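PDB 3H4X: phosphatidylinositol-specific phospholipase C1 from Streptomyces antibioticus, which belongs to the calcium-dependent phosphoinositide phospholipase C family and folds as an alpha/beta barrel of mostly parallel strands. Local coordinates for residues G241-R246 and S274-R279. Residues are numbered along the deposited sequence; the frame is centred on the assembly and turned at random.
Sequences GDPRER and SWYDTR. With EOH (ethanol), chain N.
W275 reaches out from the short helix 274-278 and sets the benzo end of its indole against D242, P243 and R244 of the loop that follows strand 232-236. With CG anti to the backbone N (chi1 -178°), the indole is carried to that loop, where CZ2, CZ3 and CH2 do the touching. D242 CG lies 3.5 Å from W275 CH2. The carboxylate is tilted 55° from the indole plane, while P243 CD touches W275 CZ3. G241 O sits over one face of the indole, near its rim; the opposite face carries R279 CD. R244 NH2 comes within 3.7 Å of W275 CH2, its guanidinium almost perpendicular to the ring. Beside the tryptophan, Y276 brings its OH to 3.2 Å from P243 CG, and a water bridges Y276 OH and G241 O, 2.6 Å from each.

Behind this first shell, R244 grips D242 side-on: NE bonds to the syn lone pair of OD1, nearly in the guanidinium plane, and NH2 meets OD2 from above the carboxylate plane. OD1 also accepts from R244 N, an Asx turn that opens the 3-10 segment 243-246. A bend at chi3 (-57°) curls the arginine back onto the carboxylate. Its NH1 is held by D171 and F256 O. Y281 OH bonds both R244 NH2 and R279 NH1, and its ring meets W275 edge-to-face.

No direct hydrogen bond joins the segments; the contact packs helix 274-278, in the connection after strand 258-262, against the connection after strand 232-236. G241, D242 and E245 line a pocket holding an acetyl group. The bidentate salt bridge and the Asx turn fix the carboxylate against the indole; the charge of D242 and the shared Y281 hydroxyl probably ease the proximity of the two arginines.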
loop_
_atom_site.group_PDB
_atom_site.type_symbol
_atom_site.label_atom_id
_atom_site.label_comp_id
_atom_site.label_asym_id
_atom_site.label_seq_id
_atom_site.Cartn_x
_atom_site.Cartn_y
_atom_site.Cartn_z
ATOM N N GLY A 241 -12.616 -17.542 -4.009
ATOM C CA GLY A 241 -11.611 -18.577 -3.818
ATOM C C GLY A 241 -10.257 -17.984 -3.484
ATOM O O GLY A 241 -10.161 -16.961 -2.808
ATOM N N ASP A 242 -9.200 -18.640 -3.942
ATOM C CA ASP A 242 -7.851 -18.123 -3.766
ATOM C C ASP A 242 -7.506 -17.338 -5.024
ATOM O O ASP A 242 -7.320 -17.927 -6.087
ATOM C CB ASP A 242 -6.866 -19.275 -3.564
ATOM C CG ASP A 242 -5.457 -18.800 -3.286
ATOM O OD1 ASP A 242 -5.122 -17.651 -3.647
ATOM O OD2 ASP A 242 -4.676 -19.581 -2.708
ATOM N N PRO A 243 -7.441 -16.000 -4.922
ATOM C CA PRO A 243 -7.227 -15.200 -6.125
ATOM C C PRO A 243 -5.906 -15.503 -6.818
ATOM O O PRO A 243 -5.743 -15.191 -7.995
ATOM C CB PRO A 243 -7.234 -13.764 -5.593
ATOM C CG PRO A 243 -8.025 -13.831 -4.330
ATOM C CD PRO A 243 -7.674 -15.158 -3.733
ATOM N N ARG A 244 -4.967 -16.098 -6.092
ATOM C CA ARG A 244 -3.651 -16.367 -6.651
ATOM C C ARG A 244 -3.678 -17.481 -7.694
ATOM O O ARG A 244 -2.710 -17.678 -8.425
ATOM C CB ARG A 244 -2.656 -16.674 -5.533
ATOM C CG ARG A 244 -2.448 -15.475 -4.608
ATOM C CD ARG A 244 -1.803 -15.833 -3.279
ATOM N NE ARG A 244 -2.558 -16.847 -2.552
ATOM C CZ ARG A 244 -2.247 -17.271 -1.334
ATOM N NH1 ARG A 244 -1.210 -16.744 -0.690
ATOM N NH2 ARG A 244 -2.967 -18.226 -0.763
ATOM N N GLU A 245 -4.796 -18.198 -7.774
ATOM C CA GLU A 245 -4.954 -19.225 -8.797
ATOM C C GLU A 245 -4.977 -18.609 -10.199
ATOM O O GLU A 245 -4.867 -19.330 -11.187
ATOM C CB GLU A 245 -6.207 -20.062 -8.540
ATOM C CG GLU A 245 -6.199 -20.822 -7.215
ATOM C CD GLU A 245 -5.245 -22.008 -7.189
ATOM O OE1 GLU A 245 -4.610 -22.313 -8.222
ATOM O OE2 GLU A 245 -5.130 -22.647 -6.119
ATOM N N ARG A 246 -5.099 -17.282 -10.288
ATOM C CA ARG A 246 -5.034 -16.590 -11.574
ATOM C C ARG A 246 -3.637 -16.642 -12.179
ATOM O O ARG A 246 -3.484 -16.445 -13.378
ATOM C CB ARG A 246 -5.453 -15.124 -11.429
ATOM C CG ARG A 246 -4.391 -14.235 -10.791
ATOM C CD ARG A 246 -4.826 -12.780 -10.721
ATOM N NE ARG A 246 -6.048 -12.617 -9.941
ATOM C CZ ARG A 246 -6.581 -11.440 -9.633
ATOM N NH1 ARG A 246 -6.001 -10.322 -10.048
ATOM N NH2 ARG A 246 -7.695 -11.386 -8.918
ATOM N N SER A 274 -13.778 -14.338 5.012
ATOM C CA SER A 274 -13.181 -14.916 6.217
ATOM C C SER A 274 -11.889 -15.665 5.888
ATOM O O SER A 274 -11.003 -15.792 6.728
ATOM C CB SER A 274 -14.167 -15.836 6.943
ATOM O OG SER A 274 -14.322 -17.068 6.265
ATOM N N TRP A 275 -11.794 -16.155 4.658
ATOM C CA TRP A 275 -10.618 -16.880 4.189
ATOM C C TRP A 275 -9.343 -16.076 4.429
ATOM O O TRP A 275 -8.328 -16.617 4.864
ATOM C CB TRP A 275 -10.793 -17.177 2.700
ATOM C CG TRP A 275 -9.697 -17.953 2.040
ATOM C CD1 TRP A 275 -9.523 -19.306 2.060
ATOM C CD2 TRP A 275 -8.650 -17.424 1.215
ATOM N NE1 TRP A 275 -8.424 -19.650 1.312
ATOM C CE2 TRP A 275 -7.870 -18.514 0.784
ATOM C CE3 TRP A 275 -8.292 -16.135 0.806
ATOM C CZ2 TRP A 275 -6.755 -18.355 -0.034
ATOM C CZ3 TRP A 275 -7.187 -15.981 -0.005
ATOM C CH2 TRP A 275 -6.432 -17.084 -0.418
ATOM N N TYR A 276 -9.407 -14.776 4.150
ATOM C CA TYR A 276 -8.246 -13.895 4.303
ATOM C C TYR A 276 -7.851 -13.741 5.761
ATOM O O TYR A 276 -6.671 -13.730 6.104
ATOM C CB TYR A 276 -8.529 -12.510 3.703
ATOM C CG TYR A 276 -8.864 -12.575 2.241
ATOM C CD1 TYR A 276 -7.870 -12.475 1.274
ATOM C CD2 TYR A 276 -10.169 -12.772 1.823
ATOM C CE1 TYR A 276 -8.172 -12.559 -0.067
ATOM C CE2 TYR A 276 -10.479 -12.855 0.483
ATOM C CZ TYR A 276 -9.477 -12.748 -0.456
ATOM O OH TYR A 276 -9.772 -12.837 -1.793
ATOM N N ASP A 277 -8.855 -13.599 6.616
ATOM C CA ASP A 277 -8.632 -13.381 8.040
ATOM C C ASP A 277 -8.026 -14.630 8.682
ATOM O O ASP A 277 -7.077 -14.551 9.464
ATOM C CB ASP A 277 -9.963 -13.025 8.701
ATOM C CG ASP A 277 -9.799 -12.238 9.984
ATOM O OD1 ASP A 277 -8.673 -12.178 10.524
ATOM O OD2 ASP A 277 -10.818 -11.684 10.452
ATOM N N THR A 278 -8.566 -15.790 8.325
ATOM C CA THR A 278 -8.080 -17.057 8.860
ATOM C C THR A 278 -6.594 -17.258 8.558
ATOM O O THR A 278 -5.843 -17.776 9.388
ATOM C CB THR A 278 -8.898 -18.236 8.293
ATOM O OG1 THR A 278 -10.270 -18.100 8.688
ATOM C CG2 THR A 278 -8.351 -19.561 8.794
ATOM N N ARG A 279 -6.176 -16.826 7.373
ATOM C CA ARG A 279 -4.803 -17.030 6.921
ATOM C C ARG A 279 -3.872 -15.861 7.239
ATOM O O ARG A 279 -2.679 -15.912 6.931
ATOM C CB ARG A 279 -4.796 -17.339 5.423
ATOM C CG ARG A 279 -5.307 -18.739 5.103
ATOM C CD ARG A 279 -5.760 -18.887 3.660
ATOM N NE ARG A 279 -6.058 -20.282 3.339
ATOM C CZ ARG A 279 -5.301 -21.053 2.563
ATOM N NH1 ARG A 279 -4.199 -20.566 2.007
ATOM N NH2 ARG A 279 -5.651 -22.312 2.331
HETATM C C1 EOH N . -8.659 -14.665 12.428
HETATM C C2 EOH N . -9.966 -15.418 12.207
HETATM O O EOH N . -7.533 -15.466 12.149
HETATM O O HOH W 1 -11.480 -14.751 -2.300
#